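Local coordinates for protein Ceg4 (Legionella pneumophila subsp. pneumophila, PDB 6AOK) that dephosphorylates phosphotyrosine through a HAD-like, magnesium-binding phosphatase domain and attenuates activation of eukaryotic MAPK pathways, at residues A65-K73 against D81-M89. Numbering follows the deposited sequence. Where two conformers were deposited one is given.
Sequences ALFEAKYGK and DQQDVDFLM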
loop_
_atom_site.group_PDB
_atom_site.type_symbol
_atom_site.label_atom_id
_atom_site.label_comp_id
_atom_site.label_asym_id
_atom_site.label_seq_id
_atom_site.Cartn_x
_atom_site.Cartn_y
_atom_site.Cartn_z
ATOM N N ALA A 65 -2.814 -12.513 16.138
ATOM C CA ALA A 65 -3.490 -13.729 16.589
ATOM C C ALA A 65 -4.814 -13.935 15.866
ATOM O O ALA A 65 -5.172 -15.068 15.511
ATOM C CB ALA A 65 -3.733 -13.664 18.097
ATOM N N LEU A 66 -5.555 -12.851 15.650
ATOM C CA LEU A 66 -6.822 -12.933 14.916
ATOM C C LEU A 66 -6.616 -13.276 13.434
ATOM O O LEU A 66 -7.396 -14.052 12.851
ATOM C CB LEU A 66 -7.572 -11.609 15.076
ATOM C CG LEU A 66 -8.097 -11.412 16.514
ATOM C CD1 LEU A 66 -8.515 -9.938 16.774
ATOM C CD2 LEU A 66 -9.307 -12.303 16.773
ATOM N N PHE A 67 -5.592 -12.698 12.796
ATOM C CA PHE A 67 -5.278 -13.099 11.432
ATOM C C PHE A 67 -4.912 -14.572 11.376
ATOM O O PHE A 67 -5.381 -15.314 10.498
ATOM C CB PHE A 67 -4.129 -12.270 10.871
ATOM C CG PHE A 67 -4.560 -10.993 10.225
ATOM C CD1 PHE A 67 -4.702 -9.824 10.973
ATOM C CD2 PHE A 67 -4.784 -10.954 8.874
ATOM C CE1 PHE A 67 -5.082 -8.645 10.383
ATOM C CE2 PHE A 67 -5.186 -9.773 8.261
ATOM C CZ PHE A 67 -5.342 -8.621 9.016
ATOM N N GLU A 68 -4.065 -15.020 12.302
ATOM C CA GLU A 68 -3.702 -16.438 12.295
ATOM C C GLU A 68 -4.905 -17.337 12.615
ATOM O O GLU A 68 -4.977 -18.474 12.136
ATOM C CB GLU A 68 -2.550 -16.700 13.286
ATOM C CG GLU A 68 -1.224 -16.084 12.851
ATOM C CD GLU A 68 -0.093 -16.317 13.846
ATOM O OE1 GLU A 68 -0.370 -16.885 14.922
ATOM O OE2 GLU A 68 1.062 -15.925 13.555
ATOM N N ALA A 69 -5.813 -16.896 13.467
ATOM C CA ALA A 69 -7.008 -17.704 13.750
ATOM C C ALA A 69 -7.875 -17.856 12.502
ATOM O O ALA A 69 -8.453 -18.925 12.247
ATOM C CB ALA A 69 -7.846 -17.068 14.862
ATOM N N LYS A 70 -7.933 -16.808 11.693
ATOM C CA LYS A 70 -8.758 -16.810 10.496
ATOM C C LYS A 70 -8.099 -17.584 9.364
ATOM O O LYS A 70 -8.755 -18.410 8.719
ATOM C CB LYS A 70 -9.059 -15.372 10.070
ATOM C CG LYS A 70 -10.014 -15.334 8.881
ATOM C CD LYS A 70 -10.473 -13.954 8.620
ATOM C CE LYS A 70 -11.381 -13.851 7.366
ATOM N NZ LYS A 70 -12.598 -14.719 7.409
ATOM N N TYR A 71 -6.810 -17.360 9.122
ATOM C CA TYR A 71 -6.134 -17.848 7.923
ATOM C C TYR A 71 -5.081 -18.905 8.200
ATOM O O TYR A 71 -4.507 -19.447 7.246
ATOM C CB TYR A 71 -5.468 -16.685 7.169
ATOM C CG TYR A 71 -6.415 -15.626 6.647
ATOM C CD1 TYR A 71 -6.413 -14.335 7.167
ATOM C CD2 TYR A 71 -7.293 -15.908 5.609
ATOM C CE1 TYR A 71 -7.243 -13.405 6.703
ATOM C CE2 TYR A 71 -8.152 -14.952 5.131
ATOM C CZ TYR A 71 -8.121 -13.699 5.678
ATOM O OH TYR A 71 -8.967 -12.711 5.220
ATOM N N GLY A 72 -4.807 -19.227 9.477
ATOM C CA GLY A 72 -3.683 -20.059 9.784
ATOM C C GLY A 72 -2.407 -19.264 9.642
ATOM O O GLY A 72 -2.422 -18.055 9.352
ATOM N N LYS A 73 -1.284 -19.964 9.836
ATOM C CA LYS A 73 0.028 -19.335 9.776
ATOM C C LYS A 73 0.368 -18.997 8.345
ATOM O O LYS A 73 0.096 -19.772 7.434
ATOM C CB LYS A 73 1.111 -20.254 10.346
ATOM C CG LYS A 73 1.490 -20.004 11.805
ATOM C CD LYS A 73 0.411 -20.512 12.726
ATOM C CE LYS A 73 0.280 -19.674 13.995
ATOM N NZ LYS A 73 -0.767 -20.191 14.975
ATOM N N ASP A 81 -5.916 -20.828 -1.482
ATOM C CA ASP A 81 -7.252 -20.915 -2.060
ATOM C C ASP A 81 -8.360 -20.753 -1.027
ATOM O O ASP A 81 -9.536 -20.877 -1.378
ATOM C CB ASP A 81 -7.428 -22.256 -2.818
ATOM C CG ASP A 81 -7.948 -23.415 -1.923
ATOM O OD1 ASP A 81 -7.516 -23.539 -0.762
ATOM O OD2 ASP A 81 -8.780 -24.233 -2.392
ATOM N N GLN A 82 -8.027 -20.486 0.232
ATOM C CA GLN A 82 -9.064 -20.542 1.239
ATOM C C GLN A 82 -10.041 -19.386 1.066
ATOM O O GLN A 82 -9.810 -18.438 0.311
ATOM C CB GLN A 82 -8.460 -20.548 2.638
ATOM C CG GLN A 82 -7.770 -19.266 3.068
ATOM C CD GLN A 82 -7.184 -19.408 4.452
ATOM O OE1 GLN A 82 -7.897 -19.672 5.427
ATOM N NE2 GLN A 82 -5.875 -19.289 4.541
ATOM N N GLN A 83 -11.152 -19.495 1.778
ATOM C CA GLN A 83 -12.165 -18.454 1.794
ATOM C C GLN A 83 -11.601 -17.175 2.387
ATOM O O GLN A 83 -10.783 -17.203 3.314
ATOM C CB GLN A 83 -13.380 -18.924 2.599
ATOM C CG GLN A 83 -14.386 -17.842 2.937
ATOM C CD GLN A 83 -15.213 -18.171 4.182
ATOM O OE1 GLN A 83 -14.743 -18.862 5.104
ATOM N NE2 GLN A 83 -16.454 -17.682 4.209
ATOM N N ASP A 84 -12.014 -16.050 1.806
ATOM C CA ASP A 84 -11.710 -14.702 2.252
ATOM C C ASP A 84 -10.259 -14.326 2.081
ATOM O O ASP A 84 -9.825 -13.334 2.648
ATOM C CB ASP A 84 -12.115 -14.467 3.710
ATOM C CG ASP A 84 -13.617 -14.309 3.867
ATOM O OD1 ASP A 84 -14.321 -14.332 2.842
ATOM O OD2 ASP A 84 -14.091 -14.116 4.999
ATOM N N VAL A 85 -9.492 -15.091 1.305
ATOM C CA VAL A 85 -8.089 -14.755 1.110
ATOM C C VAL A 85 -7.941 -13.433 0.357
ATOM O O VAL A 85 -6.866 -12.819 0.368
ATOM C CB VAL A 85 -7.388 -15.952 0.402
ATOM C CG1 VAL A 85 -7.921 -16.107 -1.018
ATOM C CG2 VAL A 85 -5.875 -15.768 0.366
ATOM N N ASP A 86 -9.025 -12.941 -0.265
ATOM C CA ASP A 86 -9.030 -11.636 -0.936
ATOM C C ASP A 86 -8.847 -10.462 0.020
ATOM O O ASP A 86 -8.505 -9.366 -0.447
ATOM C CB ASP A 86 -10.332 -11.434 -1.727
ATOM C CG ASP A 86 -10.409 -12.310 -2.965
ATOM O OD1 ASP A 86 -11.462 -12.299 -3.635
ATOM O OD2 ASP A 86 -9.423 -13.021 -3.279
ATOM N N PHE A 87 -9.045 -10.651 1.337
ATOM C CA PHE A 87 -8.613 -9.629 2.293
ATOM C C PHE A 87 -7.116 -9.385 2.272
ATOM O O PHE A 87 -6.657 -8.320 2.708
ATOM C CB PHE A 87 -8.922 -10.042 3.717
ATOM C CG PHE A 87 -10.328 -9.806 4.144
ATOM C CD1 PHE A 87 -11.349 -10.633 3.691
ATOM C CD2 PHE A 87 -10.625 -8.796 5.064
ATOM C CE1 PHE A 87 -12.649 -10.449 4.114
ATOM C CE2 PHE A 87 -11.944 -8.612 5.507
ATOM C CZ PHE A 87 -12.948 -9.448 5.037
ATOM N N LEU A 88 -6.342 -10.357 1.815
ATOM C CA LEU A 88 -4.893 -10.298 1.898
ATOM C C LEU A 88 -4.286 -9.791 0.585
ATOM O O LEU A 88 -4.965 -9.675 -0.442
ATOM C CB LEU A 88 -4.340 -11.684 2.246
ATOM C CG LEU A 88 -4.875 -12.356 3.505
ATOM C CD1 LEU A 88 -4.258 -13.728 3.589
ATOM C CD2 LEU A 88 -4.429 -11.516 4.669
HETATM N N MSE A 89 -2.998 -9.481 0.628
HETATM C CA MSE A 89 -2.218 -9.168 -0.582
HETATM C C MSE A 89 -2.020 -10.407 -1.399
HETATM O O MSE A 89 -1.786 -11.454 -0.828
HETATM C CB MSE A 89 -0.817 -8.675 -0.240
HETATM C CG MSE A 89 -0.710 -7.364 0.325
HETATM SE SE MSE A 89 1.184 -6.932 0.271
HETATM C CE MSE A 89 1.554 -7.392 2.146
HETATM O O HOH W 1 -10.964 -18.003 6.163
#
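Tyr-71, in the last turn of helix 60-71, lies against the type II turn Gln-82 to Val-85 and the 3-10 segment 85-87, its CA 7.7 Å from that of Val-85, while Gly-72, the first residue past the helix, turns the chain with a positive phi. The backbone carbonyl O of Tyr-71 accepts a hydrogen bond from Gln-82 NE2 at 3.0 Å, almost straight (174°) and lying in the Gln-82 amide plane, and that amide stands nearly perpendicular to the tyrosine ring at its edge. At the far end, Tyr-71 OH donates to Asp-84 O (2.8 Å) from above the carbonyl plane; Phe-87 N reaches the same oxygen from the opposite face. The ring is sandwiched: Leu-88 CD1 makes a CH-pi contact 4.1 Å from the Tyr-71 centroid, and Lys-70 CG covers the other face. With CG anti to the backbone N (chi1 -176°) and a bend at chi4, Lys-70 brings NZ 2.9 Å from Asp-84 OD2, a salt bridge using the anti lone pair. Leu-88 CD2 also meets the Phe-67 ring edge. Phe-87 lies about 7 Å, side chain to side chain, from magnesium-binding Asp-20; Phe-67, Tyr-71 and Phe-87 touch helix 116-125, placing this helix-to-loop junction in the helical region beside the parallel-sheet core of the N-terminal HAD-like domain.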